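Local coordinates for uncharacterized protein, cytosolic disulfide reductase DsbM (PDB 5HFI) that probably acts as a cytosolic disulfide reductase of the thioredoxin superfamily, a DsbA-like protein that binds glutathione at its redox site, at residues 25-28 and 29-33; 204-207 and 208-212. All coordinates share one frame; numbering follows the deposited sequence.

Contact 1 of 2, residues 25-28 and 29-33; sequences PLLA and AACEV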
# COMPACT_ATOMS: atom_id res chain seq x y z
N PRO A 25 -0.56 -9.13 -3.98
CA PRO A 25 -1.47 -10.07 -4.64
C PRO A 25 -2.71 -10.38 -3.82
O PRO A 25 -3.75 -10.73 -4.39
CB PRO A 25 -0.60 -11.32 -4.86
CG PRO A 25 0.79 -10.86 -4.71
CD PRO A 25 0.76 -9.74 -3.73
N LEU A 26 -2.64 -10.27 -2.49
CA LEU A 26 -3.82 -10.50 -1.66
C LEU A 26 -4.83 -9.37 -1.81
O LEU A 26 -6.04 -9.61 -1.85
CB LEU A 26 -3.41 -10.66 -0.20
CG LEU A 26 -2.36 -11.72 0.10
CD1 LEU A 26 -2.22 -11.92 1.60
CD2 LEU A 26 -2.69 -13.03 -0.59
N LEU A 27 -4.35 -8.12 -1.88
CA LEU A 27 -5.26 -7.01 -2.13
C LEU A 27 -5.88 -7.12 -3.52
O LEU A 27 -7.08 -6.86 -3.70
CB LEU A 27 -4.53 -5.68 -1.97
CG LEU A 27 -5.36 -4.43 -2.26
CD1 LEU A 27 -6.58 -4.38 -1.34
CD2 LEU A 27 -4.52 -3.18 -2.09
N ALA A 28 -5.08 -7.50 -4.52
CA ALA A 28 -5.60 -7.65 -5.87
C ALA A 28 -6.65 -8.75 -5.93
O ALA A 28 -7.70 -8.59 -6.57
CB ALA A 28 -4.47 -7.93 -6.86
N ALA A 29 -6.39 -9.88 -5.28
CA ALA A 29 -7.36 -10.97 -5.26
C ALA A 29 -8.62 -10.58 -4.51
O ALA A 29 -9.73 -10.97 -4.91
CB ALA A 29 -6.73 -12.22 -4.64
N ALA A 30 -8.48 -9.80 -3.44
CA ALA A 30 -9.66 -9.38 -2.68
C ALA A 30 -10.56 -8.47 -3.51
O ALA A 30 -11.79 -8.55 -3.40
CB ALA A 30 -9.22 -8.66 -1.40
N CYS A 31 -9.96 -7.62 -4.34
CA CYS A 31 -10.75 -6.71 -5.18
C CYS A 31 -11.50 -7.42 -6.29
O CYS A 31 -12.27 -6.77 -7.00
CB CYS A 31 -9.84 -5.64 -5.77
SG CYS A 31 -9.18 -4.50 -4.54
N GLU A 32 -11.32 -8.73 -6.45
CA GLU A 32 -12.03 -9.51 -7.46
C GLU A 32 -13.21 -10.28 -6.88
O GLU A 32 -13.93 -10.94 -7.65
CB GLU A 32 -11.07 -10.48 -8.15
CG GLU A 32 -9.89 -9.81 -8.82
CD GLU A 32 -8.75 -10.78 -9.08
OE1 GLU A 32 -8.91 -11.98 -8.78
OE2 GLU A 32 -7.69 -10.33 -9.58
N VAL A 33 -13.43 -10.22 -5.57
CA VAL A 33 -14.49 -10.98 -4.93
C VAL A 33 -15.79 -10.19 -5.05
O VAL A 33 -15.91 -9.10 -4.47
CB VAL A 33 -14.16 -11.28 -3.46
CG1 VAL A 33 -15.40 -11.77 -2.73
CG2 VAL A 33 -13.04 -12.30 -3.36
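Ala29, Ala30 and Cys31 each give their backbone N-H to the carbonyl four residues back, on Pro25, Leu26 and Leu27, as the short helix 24-30 ends in a type I turn from Ala30 to Val33. The bond from Ala29 N to Pro25 O is 2.9 Å long. Cys31 N also makes a weak second bond to Ala28 O, at 3.3 Å and an angle of 120°, a sign that the alpha-helical pattern is giving way. Beyond it, Glu32 N and Val33 N bond three residues back, to Ala29 O and Ala30 O. Pro25 sits in the first turn of helix 24-30, where a backbone N-H would have no carbonyl of the same helix four residues back to bond, so proline's missing hydrogen costs nothing there.

Leu27 and Cys31 lie one turn apart on the same flank. With CG anti to the backbone N and beside the carbonyl carbon (chi1 178°), Leu27 sends CD1 toward the next turn, where it meets Cys31 SG at 4.1 Å. The leucine side chain is buried, touching Tyr11, Val38 and Leu40 of the sheet. On the exposed flank, Glu32, extended beyond CG, reaches back past Ala28: its CG lies 3.4 Å from Ala28 O. The carboxylate oxygen OE2 makes no bond to that carbonyl; the other oxygen, OE1, forms a salt bridge with Arg207, which probably favours the charged form of the glutamate. Ala29 and Ala30 have small methyls that let helix 203-215 come close, Ala30 CB also sitting 3.3 Å from Leu26 O. This is a short helix that leaves through a type I turn, with Leu27 packed on strands 8-13 and 37-42 of the thioredoxin fold.

Contact 2 of 2, residues 204-207 and 208-212; sequences DDWR and AFLET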
# COMPACT_ATOMS: atom_id res chain seq x y z
N ASP A 204 -4.70 -17.36 -4.24
CA ASP A 204 -5.87 -18.17 -4.56
C ASP A 204 -6.53 -18.70 -3.29
O ASP A 204 -7.77 -18.73 -3.20
CB ASP A 204 -5.48 -19.32 -5.48
CG ASP A 204 -5.04 -18.84 -6.86
OD1 ASP A 204 -4.09 -19.43 -7.42
OD2 ASP A 204 -5.64 -17.88 -7.37
N ASP A 205 -5.73 -19.16 -2.32
CA ASP A 205 -6.27 -19.51 -1.01
C ASP A 205 -7.01 -18.32 -0.40
O ASP A 205 -8.11 -18.47 0.15
CB ASP A 205 -5.14 -19.94 -0.07
CG ASP A 205 -4.77 -21.41 -0.22
OD1 ASP A 205 -5.16 -22.04 -1.22
OD2 ASP A 205 -4.08 -21.93 0.68
N TRP A 206 -6.40 -17.13 -0.49
CA TRP A 206 -6.98 -15.93 0.10
C TRP A 206 -8.32 -15.59 -0.54
O TRP A 206 -9.29 -15.28 0.17
CB TRP A 206 -5.98 -14.78 -0.04
CG TRP A 206 -6.43 -13.42 0.39
CD1 TRP A 206 -6.77 -12.37 -0.41
CD2 TRP A 206 -6.56 -12.95 1.74
NE1 TRP A 206 -7.11 -11.28 0.35
CE2 TRP A 206 -7.00 -11.61 1.67
CE3 TRP A 206 -6.37 -13.53 3.00
CZ2 TRP A 206 -7.24 -10.84 2.81
CZ3 TRP A 206 -6.61 -12.77 4.13
CH2 TRP A 206 -7.04 -11.44 4.03
N ARG A 207 -8.40 -15.63 -1.87
CA ARG A 207 -9.66 -15.36 -2.55
C ARG A 207 -10.74 -16.36 -2.12
O ARG A 207 -11.87 -15.97 -1.82
CB ARG A 207 -9.46 -15.39 -4.06
CG ARG A 207 -10.63 -14.83 -4.85
CD ARG A 207 -10.48 -15.11 -6.34
NE ARG A 207 -9.36 -14.40 -6.93
CZ ARG A 207 -8.20 -14.97 -7.25
NH1 ARG A 207 -8.02 -16.27 -7.03
NH2 ARG A 207 -7.22 -14.25 -7.79
N ALA A 208 -10.39 -17.64 -2.08
CA ALA A 208 -11.36 -18.66 -1.67
C ALA A 208 -11.78 -18.47 -0.22
O ALA A 208 -12.95 -18.67 0.12
CB ALA A 208 -10.77 -20.05 -1.88
N PHE A 209 -10.85 -18.07 0.64
CA PHE A 209 -11.20 -17.81 2.03
C PHE A 209 -12.23 -16.69 2.13
O PHE A 209 -13.21 -16.80 2.88
CB PHE A 209 -9.95 -17.47 2.84
CG PHE A 209 -10.23 -17.02 4.24
CD1 PHE A 209 -10.43 -17.95 5.25
CD2 PHE A 209 -10.29 -15.67 4.56
CE1 PHE A 209 -10.68 -17.55 6.54
CE2 PHE A 209 -10.54 -15.26 5.85
CZ PHE A 209 -10.74 -16.20 6.85
N LEU A 210 -12.04 -15.60 1.38
CA LEU A 210 -13.00 -14.51 1.40
C LEU A 210 -14.33 -14.93 0.79
O LEU A 210 -15.39 -14.54 1.29
CB LEU A 210 -12.42 -13.29 0.66
CG LEU A 210 -11.17 -12.67 1.28
CD1 LEU A 210 -10.57 -11.62 0.36
CD2 LEU A 210 -11.47 -12.08 2.65
N GLU A 211 -14.30 -15.72 -0.29
CA GLU A 211 -15.53 -16.30 -0.82
C GLU A 211 -16.21 -17.19 0.22
O GLU A 211 -17.43 -17.13 0.40
CB GLU A 211 -15.24 -17.12 -2.07
CG GLU A 211 -14.64 -16.35 -3.23
CD GLU A 211 -14.09 -17.28 -4.30
OE1 GLU A 211 -13.41 -16.79 -5.23
OE2 GLU A 211 -14.34 -18.50 -4.21
N THR A 212 -15.42 -18.03 0.91
CA THR A 212 -15.99 -18.92 1.92
C THR A 212 -16.61 -18.14 3.07
O THR A 212 -17.59 -18.60 3.67
CB THR A 212 -14.91 -19.88 2.43
OG1 THR A 212 -14.42 -20.68 1.34
CG2 THR A 212 -15.47 -20.81 3.50
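Helix 203-215, the last helix of this DsbA-like chain, brings Trp206 and Leu210 together one turn apart on its buried flank. Leu210 CD1 lies over one face of the indole, displaced from the centre toward the ring's margin, in a CH-pi contact 3.9 Å from the centroid of the five-membered ring and 29° off its normal. The nearest ring atom is NE1, 3.5 Å from this methyl. Leu210 has CG anti to the carbonyl carbon (chi1 -63°), which leans it back over the preceding turn and onto the indole. A broad aromatic suits this place, since Tyr199 meets the ring edge-to-face and Leu26 packs against it too.

On the polar flank Arg207 and Glu211 run side by side. Their contact is through the arginine's aliphatic stem, Glu211 OE1 lying 3.4 Å from Arg207 CG, while the charged ends do not touch: Arg207 NE is 5.0 Å from Glu211 OE1. The arginine bends at chi3 (-66°), bringing NH1 back to Asp204 OD2 in a salt bridge of 2.9 Å. The carboxylate oxygen uses its anti lone pair and lies almost in the guanidinium plane. With NH2 held by Glu32, the guanidinium has an acid at two of its nitrogens, which should restrict its rotation.

Ala208, Phe209, Leu210 and Glu211 each donate one backbone N-H to the carbonyl four residues earlier. Ala208 O then takes two donors from opposite faces of its plane, Thr212 N and, at 2.8 Å, the hydroxyl OG1. Such a hydroxyl turned back to the carbonyl one turn earlier is a familiar way for threonine to satisfy its polar end within an amphipathic alpha-helix.

Overall arrangement
Contacts 1 and 2 lie on neighbouring helices, their centres about 9 Å apart, and touch directly. On the more polar side, Glu32 OE1 and Arg207 NH2 form a salt bridge of 3.0 Å. Further in, Leu26 O lies 3.0 Å from Trp206 NE1, while Ala30 CB sits 3.7 Å from Leu210 CD1. The methyls of Ala29 and Ala30 leave room for Arg207 and Leu210 respectively. Contact 1 is nearer the redox site: the side chain of Leu26 is about 9 Å from the bound glutathione, against about 12 Å for that of Trp206. Neither belongs to the glutathione pocket, which includes Cys17, Trp19 and Phe180.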